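Side-chain contacts in periplasmic binding protein (Pseudomonas aeruginosa, PDB 2R79), which binds heme in the periplasm and probably delivers it to a membrane transporter for uptake into the cell: residues P142-V147 with W166-A171; V17-E22 with D106-P111; T66-P71 with L239-L244; G54-R59 with E79-R84; I185-L190 with P219-T224. All coordinates share one frame; numbering follows the deposited sequence.

Interaction 1 of 5, residues P142-V147 with W166-A171. With SO4 (sulfate ion), chain C.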
# COMPACT_ATOMS: atom_id res chain seq x y z
N PRO A 142 31.46 -7.78 19.15
CA PRO A 142 31.88 -6.56 18.45
C PRO A 142 31.78 -5.27 19.28
O PRO A 142 30.88 -5.12 20.11
CB PRO A 142 30.94 -6.52 17.26
CG PRO A 142 29.65 -7.02 17.88
CD PRO A 142 30.13 -8.21 18.70
N GLY A 143 32.72 -4.35 19.04
CA GLY A 143 32.68 -3.06 19.73
C GLY A 143 31.66 -2.20 19.00
O GLY A 143 31.74 -2.03 17.79
N VAL A 144 30.70 -1.64 19.74
CA VAL A 144 29.64 -0.85 19.12
C VAL A 144 29.33 0.44 19.86
O VAL A 144 29.67 0.60 21.03
CB VAL A 144 28.33 -1.70 19.04
CG1 VAL A 144 27.19 -0.89 18.44
CG2 VAL A 144 28.59 -2.96 18.21
N LEU A 145 28.69 1.38 19.16
CA LEU A 145 28.28 2.64 19.76
C LEU A 145 26.78 2.81 19.51
O LEU A 145 26.28 2.42 18.46
CB LEU A 145 29.04 3.82 19.13
CG LEU A 145 30.52 3.95 19.47
CD1 LEU A 145 31.16 5.02 18.59
CD2 LEU A 145 30.68 4.30 20.94
N LEU A 146 26.08 3.36 20.49
CA LEU A 146 24.64 3.62 20.39
C LEU A 146 24.50 5.14 20.55
O LEU A 146 24.95 5.70 21.55
CB LEU A 146 23.90 2.91 21.53
CG LEU A 146 22.37 2.91 21.77
CD1 LEU A 146 21.77 4.25 21.44
CD2 LEU A 146 21.73 1.84 20.95
N VAL A 147 23.89 5.80 19.58
CA VAL A 147 23.73 7.24 19.66
C VAL A 147 22.29 7.68 19.54
O VAL A 147 21.51 7.09 18.79
CB VAL A 147 24.54 7.97 18.56
CG1 VAL A 147 26.02 7.64 18.69
CG2 VAL A 147 24.03 7.56 17.19
N TRP A 166 22.53 -0.97 28.27
CA TRP A 166 21.89 -2.22 28.66
C TRP A 166 21.53 -3.00 27.40
O TRP A 166 21.78 -4.21 27.31
CB TRP A 166 20.63 -1.93 29.46
CG TRP A 166 19.99 -3.13 30.07
CD1 TRP A 166 20.19 -3.61 31.34
CD2 TRP A 166 19.01 -3.98 29.47
NE1 TRP A 166 19.38 -4.70 31.56
CE2 TRP A 166 18.65 -4.95 30.43
CE3 TRP A 166 18.40 -4.01 28.21
CZ2 TRP A 166 17.69 -5.94 30.18
CZ3 TRP A 166 17.45 -5.00 27.95
CH2 TRP A 166 17.11 -5.95 28.93
N VAL A 167 20.95 -2.31 26.43
CA VAL A 167 20.57 -2.94 25.18
C VAL A 167 21.77 -3.47 24.39
O VAL A 167 21.70 -4.55 23.80
CB VAL A 167 19.74 -1.97 24.30
CG1 VAL A 167 19.65 -2.50 22.87
CG2 VAL A 167 18.34 -1.84 24.88
N LEU A 168 22.86 -2.72 24.37
CA LEU A 168 24.03 -3.17 23.63
C LEU A 168 24.62 -4.41 24.30
O LEU A 168 24.98 -5.38 23.63
CB LEU A 168 25.09 -2.06 23.56
CG LEU A 168 24.79 -0.84 22.67
CD1 LEU A 168 25.97 0.15 22.72
CD2 LEU A 168 24.55 -1.29 21.24
N ASN A 169 24.72 -4.38 25.62
CA ASN A 169 25.27 -5.52 26.35
C ASN A 169 24.41 -6.76 26.20
O ASN A 169 24.90 -7.83 25.89
CB ASN A 169 25.46 -5.18 27.83
CG ASN A 169 26.61 -4.21 28.07
OD1 ASN A 169 27.73 -4.44 27.59
ND2 ASN A 169 26.34 -3.13 28.80
N ARG A 170 23.11 -6.60 26.41
CA ARG A 170 22.20 -7.73 26.31
C ARG A 170 22.12 -8.30 24.91
O ARG A 170 21.73 -9.45 24.75
CB ARG A 170 20.81 -7.32 26.78
CG ARG A 170 20.73 -7.06 28.28
CD ARG A 170 20.75 -8.36 29.04
NE ARG A 170 20.63 -8.15 30.48
CZ ARG A 170 20.31 -9.10 31.34
NH1 ARG A 170 20.06 -10.34 30.90
NH2 ARG A 170 20.23 -8.84 32.64
N ALA A 171 22.50 -7.52 23.91
CA ALA A 171 22.48 -8.01 22.53
C ALA A 171 23.81 -8.63 22.11
O ALA A 171 24.00 -9.00 20.96
CB ALA A 171 22.08 -6.89 21.56
S SO4 C . 20.72 -5.94 34.95
O1 SO4 C . 20.42 -6.20 36.40
O2 SO4 C . 21.61 -4.73 34.78
O3 SO4 C . 21.38 -7.17 34.43
O4 SO4 C . 19.47 -5.74 34.16
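Leu168 carries the helix 163-170 side of this contact and lies between Val144 and Leu146 of the strand. Its CB starts from the face of the helix turned to the sheet, and CG stands opposite the carbonyl carbon (chi1 -70°), which sends the branch toward the strand. CG comes within 4.0 Å of Leu146 CB. Beyond it the chain forks: CD1 presses on Leu146 CB at 3.6 Å and also lies over the Leu145-Leu146 peptide, whereas CD2 reaches Val144 CG1 at 3.9 Å. One leucine therefore spans two alternate strand residues, both pointing their side chains at the helix, and Leu145 between them faces the other way, onto Leu176 and Pro195. The contact is buried and purely apolar.

On the opposite side of the helix Trp166 and Arg170 lie against each other, Arg170 CG resting 3.5 Å above the centre of the Trp166 ring. From these two neighbouring side chains a sulfate, probably from the crystallisation liquor, is held by Trp166 NE1 to O4 at 2.8 Å, nearly straight at 163°, and by Arg170 NH2 to O3 at 2.7 Å, through a more bent bond. Leu94 N adds a third bond to this anion.

Over residues 143-147 and 166-170 strand and helix run roughly antiparallel (151°), their axes 9.3 Å apart at closest approach. Helix 248-259 packs beside this helix, touching Val167 and Ala171. A helix laid over a central beta-sheet in this way is typical of the alpha/beta lobes of periplasmic binding proteins.

Interaction 2 of 5, residues V17-E22 with D106-P111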
# COMPACT_ATOMS: atom_id res chain seq x y z
N VAL A 17 -0.67 -1.72 29.24
CA VAL A 17 -1.42 -2.44 28.23
C VAL A 17 -1.13 -3.94 28.31
O VAL A 17 -2.05 -4.76 28.30
CB VAL A 17 -1.06 -1.94 26.81
CG1 VAL A 17 -1.65 -2.88 25.77
CG2 VAL A 17 -1.61 -0.53 26.60
N ALA A 18 0.15 -4.28 28.40
CA ALA A 18 0.57 -5.68 28.48
C ALA A 18 -0.09 -6.42 29.63
O ALA A 18 -0.42 -7.60 29.50
CB ALA A 18 2.09 -5.75 28.62
N LEU A 19 -0.29 -5.74 30.75
CA LEU A 19 -0.91 -6.35 31.93
C LEU A 19 -2.44 -6.32 31.86
O LEU A 19 -3.12 -6.74 32.79
CB LEU A 19 -0.45 -5.63 33.20
CG LEU A 19 1.06 -5.63 33.48
CD1 LEU A 19 1.37 -4.80 34.72
CD2 LEU A 19 1.53 -7.06 33.65
N GLY A 20 -2.97 -5.81 30.74
CA GLY A 20 -4.40 -5.75 30.55
C GLY A 20 -5.09 -4.46 30.98
O GLY A 20 -6.31 -4.41 31.03
N GLY A 21 -4.32 -3.42 31.26
CA GLY A 21 -4.93 -2.17 31.69
C GLY A 21 -5.18 -1.14 30.61
O GLY A 21 -5.28 0.05 30.92
N GLU A 22 -5.31 -1.56 29.36
CA GLU A 22 -5.53 -0.61 28.27
C GLU A 22 -6.80 0.22 28.40
O GLU A 22 -6.79 1.41 28.10
CB GLU A 22 -5.54 -1.31 26.91
CG GLU A 22 -5.43 -0.33 25.75
CD GLU A 22 -5.43 -0.99 24.38
OE1 GLU A 22 -4.99 -2.16 24.28
OE2 GLU A 22 -5.86 -0.35 23.40
N ASP A 106 -0.21 -4.39 41.27
CA ASP A 106 -1.06 -4.09 42.41
C ASP A 106 -2.11 -3.02 42.12
O ASP A 106 -3.29 -3.22 42.43
CB ASP A 106 -0.22 -3.67 43.62
CG ASP A 106 0.55 -4.83 44.23
OD1 ASP A 106 0.15 -5.99 44.03
OD2 ASP A 106 1.56 -4.57 44.92
N TRP A 107 -1.71 -1.90 41.54
CA TRP A 107 -2.67 -0.84 41.25
C TRP A 107 -3.68 -1.26 40.18
O TRP A 107 -4.73 -0.65 40.04
CB TRP A 107 -1.96 0.44 40.80
CG TRP A 107 -0.91 0.94 41.74
CD1 TRP A 107 -0.93 0.87 43.10
CD2 TRP A 107 0.31 1.60 41.39
NE1 TRP A 107 0.21 1.44 43.62
CE2 TRP A 107 0.99 1.89 42.59
CE3 TRP A 107 0.90 1.97 40.17
CZ2 TRP A 107 2.24 2.54 42.62
CZ3 TRP A 107 2.15 2.61 40.20
CH2 TRP A 107 2.80 2.89 41.42
N LEU A 108 -3.35 -2.31 39.43
CA LEU A 108 -4.21 -2.80 38.35
C LEU A 108 -5.07 -3.98 38.83
O LEU A 108 -6.04 -4.36 38.18
CB LEU A 108 -3.35 -3.23 37.17
CG LEU A 108 -3.47 -2.62 35.77
CD1 LEU A 108 -4.05 -1.22 35.79
CD2 LEU A 108 -2.08 -2.62 35.14
N GLY A 109 -4.68 -4.56 39.96
CA GLY A 109 -5.41 -5.69 40.50
C GLY A 109 -5.10 -7.02 39.86
O GLY A 109 -5.93 -7.93 39.89
N VAL A 110 -3.92 -7.16 39.27
CA VAL A 110 -3.53 -8.42 38.64
C VAL A 110 -2.11 -8.82 39.03
O VAL A 110 -1.26 -9.06 38.17
CB VAL A 110 -3.64 -8.33 37.10
CG1 VAL A 110 -5.10 -8.31 36.68
CG2 VAL A 110 -2.93 -7.09 36.60
N PRO A 111 -1.84 -8.94 40.34
CA PRO A 111 -0.52 -9.31 40.85
C PRO A 111 0.06 -10.58 40.22
O PRO A 111 1.27 -10.65 39.98
CB PRO A 111 -0.76 -9.46 42.35
CG PRO A 111 -2.21 -9.87 42.43
CD PRO A 111 -2.84 -8.94 41.42
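Leu19 and Val110 face each other with their CA atoms 7.5 Å apart, and Gly21 and Leu108 with theirs 6.7 Å apart, so the two turns pass in opposite senses. Each chain leaves its helix through a Schellman motif with a glycine at positive phi: Gly20 N bonds back to Val17 O at 2.8 Å, and Gly109 N to Asp106 O at 3.1 Å.

The side chains meet between these ends. Leu108 CD2 lies against Leu19 CB at 3.9 Å and Leu19 CD1 at 4.1 Å, the two leucines crossing at about a right angle. Its other methyl, CD1, sits over Gly21 CA at 4.3 Å, where the lack of a side chain lets the leucine approach the backbone. Val110 CG2 stands between its own backbone N and carbonyl carbon (chi1 -72°), which turns it toward Leu19 O, 3.8 Å away. Leu19 O is also hydrogen-bonded to Ser262 OG of a second subunit, and that serine packs on Val110.

The contact thus joins the C-terminal ends of helices 10-18 and 94-108 in the N-terminal lobe. Leu108 also packs on Trp5 of strand 5-7, while Leu19 touches Arg113 and Ala117 of the long helix 111-135, which begins just after Val110.

Interaction 3 of 5, residues T66-P71 with L239-L244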
# COMPACT_ATOMS: atom_id res chain seq x y z
N THR A 66 8.26 8.18 35.32
CA THR A 66 9.53 7.85 35.94
C THR A 66 10.21 9.13 36.42
O THR A 66 9.56 10.18 36.54
CB THR A 66 10.48 7.13 34.95
OG1 THR A 66 10.84 8.03 33.90
CG2 THR A 66 9.80 5.91 34.36
N GLU A 67 11.51 9.05 36.69
CA GLU A 67 12.28 10.20 37.14
C GLU A 67 12.30 11.26 36.05
O GLU A 67 12.29 12.46 36.34
CB GLU A 67 13.72 9.79 37.46
CG GLU A 67 13.87 8.73 38.52
CD GLU A 67 13.17 7.44 38.15
OE1 GLU A 67 13.44 6.91 37.05
OE2 GLU A 67 12.35 6.95 38.97
N GLU A 68 12.36 10.82 34.80
CA GLU A 68 12.41 11.74 33.66
C GLU A 68 11.09 12.45 33.36
O GLU A 68 10.98 13.16 32.36
CB GLU A 68 12.93 11.02 32.41
CG GLU A 68 12.28 9.69 32.11
CD GLU A 68 13.12 8.83 31.17
OE1 GLU A 68 14.31 8.60 31.49
OE2 GLU A 68 12.60 8.37 30.12
N MET A 69 10.10 12.26 34.22
CA MET A 69 8.81 12.92 34.04
C MET A 69 8.86 14.27 34.76
O MET A 69 9.33 14.36 35.89
CB MET A 69 7.67 12.08 34.63
CG MET A 69 6.36 12.84 34.79
SD MET A 69 4.99 11.81 35.37
CE MET A 69 5.49 11.45 37.06
N GLY A 70 8.39 15.32 34.09
CA GLY A 70 8.40 16.64 34.68
C GLY A 70 7.77 17.71 33.80
O GLY A 70 7.00 17.39 32.90
N PRO A 71 8.10 18.99 34.03
CA PRO A 71 9.01 19.48 35.07
C PRO A 71 8.47 19.29 36.49
O PRO A 71 7.32 18.93 36.69
CB PRO A 71 9.18 20.95 34.70
CG PRO A 71 7.82 21.30 34.18
CD PRO A 71 7.51 20.12 33.29
N LEU A 239 11.99 2.55 22.29
CA LEU A 239 12.49 1.39 23.02
C LEU A 239 13.38 1.81 24.19
O LEU A 239 13.67 1.01 25.07
CB LEU A 239 13.29 0.47 22.09
CG LEU A 239 12.47 -0.42 21.16
CD1 LEU A 239 13.39 -1.23 20.25
CD2 LEU A 239 11.60 -1.35 22.01
N LEU A 240 13.80 3.08 24.20
CA LEU A 240 14.69 3.61 25.24
C LEU A 240 14.07 4.61 26.22
O LEU A 240 14.77 5.20 27.04
CB LEU A 240 15.91 4.25 24.57
CG LEU A 240 16.66 3.38 23.56
CD1 LEU A 240 17.76 4.19 22.88
CD2 LEU A 240 17.25 2.17 24.27
N VAL A 241 12.76 4.82 26.13
CA VAL A 241 12.10 5.77 27.02
C VAL A 241 11.24 5.07 28.08
O VAL A 241 10.60 4.05 27.81
CB VAL A 241 11.18 6.72 26.23
CG1 VAL A 241 10.60 7.78 27.16
CG2 VAL A 241 11.96 7.37 25.09
N GLY A 242 11.25 5.62 29.29
CA GLY A 242 10.46 5.07 30.38
C GLY A 242 10.87 3.73 30.97
O GLY A 242 10.01 2.94 31.38
N GLY A 243 12.17 3.45 31.03
CA GLY A 243 12.62 2.19 31.59
C GLY A 243 12.51 1.01 30.64
O GLY A 243 12.12 1.17 29.48
N LEU A 244 12.86 -0.17 31.13
CA LEU A 244 12.83 -1.39 30.34
C LEU A 244 11.42 -1.77 29.92
O LEU A 244 10.57 -2.02 30.77
CB LEU A 244 13.45 -2.53 31.14
CG LEU A 244 14.97 -2.69 31.08
CD1 LEU A 244 15.65 -1.39 30.70
CD2 LEU A 244 15.46 -3.22 32.41
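Glu68 reaches across to the 239-244 loop and takes the backbone N-H of Gly242 on OE2, at 3.2 Å and nearly straight (165°). The donor stands well out of the carboxylate plane, 44° above it. The same oxygen lies 3.6 Å from Val241 CG1, so the methyl flanks the bond. Beside it, Thr66 CG2 rests against Gly242 CA at 4.1 Å, an apolar touch onto the bare backbone of the glycine. OE2 also has a second polar partner in Gln47 NE2, so two N-H groups serve one oxygen, and the negative charge is probably stabilised by both.

Several features position this first shell. Thr66 to Met69 form a type I beta turn, closed by Met69 N to Thr66 O at 3.2 Å, and Glu68 sits at its third place. Its CG lies between the backbone N and the carbonyl carbon (chi1 48°), and beyond CG the chain extends toward Gly242. On the other side, Ser11 OG lies within hydrogen-bonding distance of both Val241 O and Gly243 O, which must share its one proton, and Ser11 also makes a backbone bond with Val241. Val241 belongs to the heme pocket and touches the bound heme, whose iron is ligated by Tyr46; Gln47, the next residue, both packs on Val241 and bonds Glu68. The contact thus lies immediately behind the ligand site.

In the fold, the 66-71 loop leaves strand 62-65 of the N-terminal lobe and leads into helix 72-80, whereas the 239-244 loop follows strand 232-235 and precedes helix 248-259; the two loops meet where the lobes adjoin.

Interaction 4 of 5, residues G54-R59 with E79-R84; sequences GVLALR and EGAGVR. With HEM (protoporphyrin IX containing Fe), chain D.
Leu56 O takes the N-H of Arg59 at 3.0 Å, closing a type I beta turn just where Leu56 sends its side chain over to Ala81 and Val83. On the other segment, helix 72-80 stops in a Schellman motif: Gly82, at positive phi, bonds from N to Glu79 O at 3.0 Å, and Val83 N bonds to Leu78 O. Residues after helix 72-80 thus lie against the side chain of Leu56.

The side-chain contact itself is small and apolar. It rests on one methyl, Leu56 CD2. With chi1 at -67°, CG of this leucine sits beside the backbone N, which carries the branch toward the second segment although the root of the side chain does not point there directly. Leu78 lies close by, touching both Val55 and Leu56, so the leucine also meets the last turn of helix 72-80. Ala81 is exposed and Val83 buried, consistent with a contact at the margin of the lobe's apolar interior.

Beyond Val83 the chain enters strand 85-87, and Arg84 turns to other partners: a salt bridge from NE to Glu86 and a cation-pi contact with Trp107. Within helix 52-56, Gly54 CA lies 3.4 Å from O1A of a heme propionate. That heme is hydrogen-bonded to Arg203 NH1 of a third subunit, so the approach of Gly54 is a contact between copies in the crystal assembly. Across the two segments, Leu56 CD2 meets Val83 CG2 at 3.7 Å and Ala81 CB at 3.9 Å.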
# COMPACT_ATOMS: atom_id res chain seq x y z
N GLY A 54 -3.59 19.91 30.78
CA GLY A 54 -3.87 18.76 29.93
C GLY A 54 -4.25 17.50 30.69
O GLY A 54 -5.16 16.77 30.27
N VAL A 55 -3.58 17.23 31.80
CA VAL A 55 -3.88 16.04 32.57
C VAL A 55 -5.14 16.23 33.40
O VAL A 55 -5.97 15.33 33.49
CB VAL A 55 -2.71 15.65 33.52
CG1 VAL A 55 -1.39 15.68 32.75
CG2 VAL A 55 -2.64 16.59 34.69
N LEU A 56 -5.29 17.41 34.00
CA LEU A 56 -6.45 17.71 34.82
C LEU A 56 -7.75 17.56 34.04
O LEU A 56 -8.76 17.10 34.58
CB LEU A 56 -6.35 19.13 35.38
CG LEU A 56 -5.20 19.33 36.37
CD1 LEU A 56 -5.05 20.79 36.73
CD2 LEU A 56 -5.48 18.48 37.61
N ALA A 57 -7.71 17.93 32.77
CA ALA A 57 -8.87 17.86 31.88
C ALA A 57 -9.39 16.45 31.71
O ALA A 57 -10.54 16.24 31.32
CB ALA A 57 -8.50 18.44 30.53
N LEU A 58 -8.54 15.47 32.00
CA LEU A 58 -8.91 14.06 31.87
C LEU A 58 -9.44 13.46 33.16
O LEU A 58 -9.79 12.28 33.19
CB LEU A 58 -7.70 13.26 31.37
CG LEU A 58 -7.18 13.63 29.98
CD1 LEU A 58 -5.89 12.87 29.69
CD2 LEU A 58 -8.23 13.31 28.94
N ARG A 59 -9.49 14.25 34.23
CA ARG A 59 -9.99 13.75 35.51
C ARG A 59 -9.33 12.41 35.84
O ARG A 59 -10.00 11.40 36.05
CB ARG A 59 -11.51 13.55 35.43
CG ARG A 59 -12.27 14.74 34.85
CD ARG A 59 -13.78 14.54 34.89
NE ARG A 59 -14.24 13.38 34.12
CZ ARG A 59 -14.13 13.26 32.79
NH1 ARG A 59 -13.57 14.23 32.08
NH2 ARG A 59 -14.59 12.18 32.18
N GLU A 79 -0.16 17.45 42.16
CA GLU A 79 -0.38 16.78 43.44
C GLU A 79 -1.29 17.65 44.28
O GLU A 79 -2.21 17.16 44.94
CB GLU A 79 0.95 16.53 44.15
CG GLU A 79 1.86 15.52 43.45
CD GLU A 79 3.17 15.28 44.17
OE1 GLU A 79 3.98 16.22 44.28
OE2 GLU A 79 3.39 14.14 44.64
N GLY A 80 -1.04 18.96 44.25
CA GLY A 80 -1.84 19.89 45.02
C GLY A 80 -3.29 19.94 44.55
O GLY A 80 -4.18 20.37 45.29
N ALA A 81 -3.52 19.50 43.32
CA ALA A 81 -4.86 19.50 42.75
C ALA A 81 -5.60 18.20 43.07
O ALA A 81 -6.70 17.97 42.57
CB ALA A 81 -4.79 19.71 41.25
N GLY A 82 -4.99 17.36 43.90
CA GLY A 82 -5.62 16.11 44.28
C GLY A 82 -5.26 14.91 43.41
O GLY A 82 -5.70 13.79 43.69
N VAL A 83 -4.46 15.13 42.37
CA VAL A 83 -4.07 14.04 41.48
C VAL A 83 -3.03 13.11 42.12
O VAL A 83 -2.01 13.56 42.64
CB VAL A 83 -3.47 14.57 40.15
CG1 VAL A 83 -3.07 13.41 39.26
CG2 VAL A 83 -4.48 15.47 39.43
N ARG A 84 -3.31 11.81 42.09
CA ARG A 84 -2.39 10.83 42.65
C ARG A 84 -1.22 10.63 41.67
O ARG A 84 -1.40 10.05 40.60
CB ARG A 84 -3.11 9.51 42.88
CG ARG A 84 -2.22 8.40 43.37
CD ARG A 84 -2.99 7.10 43.49
NE ARG A 84 -2.13 5.98 43.85
CZ ARG A 84 -2.56 4.74 44.02
NH1 ARG A 84 -3.85 4.46 43.86
NH2 ARG A 84 -1.71 3.77 44.34
CHA HEM D . -3.94 22.37 24.17
CHB HEM D . -1.98 19.81 20.45
CHC HEM D . -4.87 22.16 17.34
CHD HEM D . -6.76 24.77 21.00
C1A HEM D . -3.13 21.45 23.44
C2A HEM D . -2.19 20.49 24.00
C3A HEM D . -1.63 19.81 22.95
C4A HEM D . -2.25 20.31 21.75
CMA HEM D . -0.52 18.76 23.02
CAA HEM D . -1.85 20.23 25.47
CBA HEM D . -2.78 19.22 26.14
CGA HEM D . -4.18 19.77 26.36
O1A HEM D . -4.34 20.71 27.18
O2A HEM D . -5.12 19.27 25.70
C1B HEM D . -2.53 20.28 19.26
C2B HEM D . -2.26 19.75 17.93
C3B HEM D . -3.08 20.40 17.05
C4B HEM D . -3.84 21.35 17.85
CMB HEM D . -1.18 18.70 17.58
CAB HEM D . -3.15 20.25 15.67
CBB HEM D . -3.17 19.05 15.02
C1C HEM D . -5.63 23.08 18.08
C2C HEM D . -6.70 23.88 17.52
C3C HEM D . -7.28 24.57 18.54
C4C HEM D . -6.49 24.27 19.72
CMC HEM D . -7.12 23.95 16.06
CAC HEM D . -8.50 25.24 18.47
CBC HEM D . -8.63 26.58 18.37
C1D HEM D . -6.13 24.37 22.17
C2D HEM D . -6.51 24.85 23.47
C3D HEM D . -5.71 24.22 24.37
C4D HEM D . -4.86 23.28 23.62
CMD HEM D . -7.59 25.88 23.80
CAD HEM D . -5.69 24.60 25.85
CBD HEM D . -4.41 25.26 26.36
CGD HEM D . -4.13 26.63 25.76
O1D HEM D . -3.12 27.25 26.16
O2D HEM D . -4.91 27.10 24.90
NA HEM D . -3.14 21.35 22.04
NB HEM D . -3.47 21.31 19.20
NC HEM D . -5.48 23.34 19.43
ND HEM D . -5.11 23.41 22.25
FE HEM D . -4.16 22.48 20.72

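Interaction 5 of 5, residues I185-L190 with P219-T224; sequences ISVEAL and PGLAPT
Val187 and Leu221 are brought together by their first torsions. In Val187, CG1 extends directly opposite the backbone N (chi1 179°), which aims this methyl out of the first turn of helix 187-193. In Leu221, a chi1 of -54° swings CG to the far side from the carbonyl carbon, and this turns the end of a side chain whose root leaves at an angle to the helix back toward it. The two then cross at about a right angle, with Val187 CG1 3.8 Å from Leu221 CD2. The same valine methyl rests on Gly220 CA, also at 3.8 Å. Because the glycine has no side chain, the backbones come near, the CA atoms of Val187 and Gly220 being 6.1 Å apart. Leu221 CD2 bridges further along the helix to Leu190 CB at 4.2 Å, one turn on from Val187.

Leu221 is held in place through its backbone. Leu221 O accepts two bonds from Thr224: from OG1 at 2.7 Å, in the carbonyl plane with a C=O...donor angle of 155°, and from N at 3.1 Å, the bond that closes a type I beta turn. Thr224 OG1 in turn caps helix 225-228 by accepting from Ala227 N. Leu190 also packs on Val157 of strand 155-158, and Pro219 and Ala222 meet Ala222 and Pro219 of a fourth subunit.

Across the two segments no hydrogen bond forms. The join between the start of helix 187-193 and the 219-224 turn in the C-terminal lobe thus depends on shape and apolar burial, while the polar bonds fix the turn that presents Leu221.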
# COMPACT_ATOMS: atom_id res chain seq x y z
N ILE A 185 29.65 13.88 22.33
CA ILE A 185 31.06 13.63 22.11
C ILE A 185 31.39 14.07 20.69
O ILE A 185 30.58 13.93 19.78
CB ILE A 185 31.39 12.13 22.26
CG1 ILE A 185 30.99 11.66 23.65
CG2 ILE A 185 32.87 11.90 22.06
CD1 ILE A 185 31.27 10.20 23.89
N SER A 186 32.59 14.62 20.51
CA SER A 186 33.03 15.08 19.20
C SER A 186 33.07 13.90 18.23
O SER A 186 33.47 12.79 18.61
CB SER A 186 34.41 15.71 19.31
OG SER A 186 35.33 14.81 19.91
N VAL A 187 32.67 14.14 16.98
CA VAL A 187 32.68 13.09 15.97
C VAL A 187 34.10 12.56 15.78
O VAL A 187 34.29 11.39 15.44
CB VAL A 187 32.15 13.62 14.61
CG1 VAL A 187 32.20 12.52 13.55
CG2 VAL A 187 30.73 14.12 14.76
N GLU A 188 35.08 13.42 16.02
CA GLU A 188 36.49 13.05 15.89
C GLU A 188 36.81 11.86 16.79
O GLU A 188 37.45 10.90 16.36
CB GLU A 188 37.38 14.24 16.27
CG GLU A 188 37.19 15.50 15.42
CD GLU A 188 35.88 16.25 15.72
OE1 GLU A 188 34.80 15.74 15.35
OE2 GLU A 188 35.94 17.34 16.32
N ALA A 189 36.36 11.92 18.04
CA ALA A 189 36.60 10.84 18.98
C ALA A 189 35.80 9.62 18.55
O ALA A 189 36.33 8.50 18.50
CB ALA A 189 36.17 11.27 20.37
N LEU A 190 34.54 9.83 18.22
CA LEU A 190 33.66 8.76 17.77
C LEU A 190 34.24 7.99 16.59
O LEU A 190 34.20 6.76 16.56
CB LEU A 190 32.28 9.32 17.40
CG LEU A 190 31.20 9.26 18.48
CD1 LEU A 190 31.73 9.74 19.82
CD2 LEU A 190 30.01 10.09 18.03
N PRO A 219 30.03 13.85 9.07
CA PRO A 219 30.81 13.27 7.96
C PRO A 219 31.92 12.33 8.42
O PRO A 219 32.26 11.37 7.72
CB PRO A 219 31.37 14.50 7.25
CG PRO A 219 30.36 15.56 7.55
CD PRO A 219 30.05 15.32 9.00
N GLY A 220 32.48 12.60 9.59
CA GLY A 220 33.54 11.77 10.11
C GLY A 220 33.17 10.31 10.33
O GLY A 220 34.05 9.47 10.40
N LEU A 221 31.88 10.00 10.43
CA LEU A 221 31.46 8.62 10.65
C LEU A 221 31.56 7.76 9.40
O LEU A 221 31.57 6.53 9.48
CB LEU A 221 30.02 8.58 11.19
CG LEU A 221 29.76 9.42 12.44
CD1 LEU A 221 28.33 9.20 12.91
CD2 LEU A 221 30.75 9.04 13.53
N ALA A 222 31.63 8.41 8.24
CA ALA A 222 31.72 7.69 6.97
C ALA A 222 32.95 6.79 6.86
O ALA A 222 32.94 5.81 6.12
CB ALA A 222 31.70 8.68 5.82
N PRO A 223 34.04 7.13 7.57
CA PRO A 223 35.24 6.28 7.49
C PRO A 223 35.30 5.17 8.53
O PRO A 223 36.33 4.49 8.65
CB PRO A 223 36.38 7.28 7.64
CG PRO A 223 35.81 8.26 8.60
CD PRO A 223 34.41 8.48 8.03
N THR A 224 34.22 4.99 9.28
CA THR A 224 34.19 3.93 10.29
C THR A 224 33.86 2.60 9.62
O THR A 224 33.26 2.58 8.55
CB THR A 224 33.13 4.21 11.37
OG1 THR A 224 31.83 4.14 10.78
CG2 THR A 224 33.34 5.59 11.96

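From the N terminus, the first half of interaction 2 (17-22) opens a loop that 106-111 closes. Interaction 4 lies inside it, joining 54-59 to 79-84, and touches it at one point. The 66-71 segment starts within both loops but pairs only with 239-244, so interaction 3 crosses interactions 2 and 4. Those two stay within the N-terminal lobe. After the long helix 111-135, interactions 1 and 5 close in series in the C-terminal lobe, in contact through Leu145 and Leu190, both nested in the loop of interaction 3. That long-range closure links the lobes beside the heme, and packs against interaction 1 through Leu240 and Leu244.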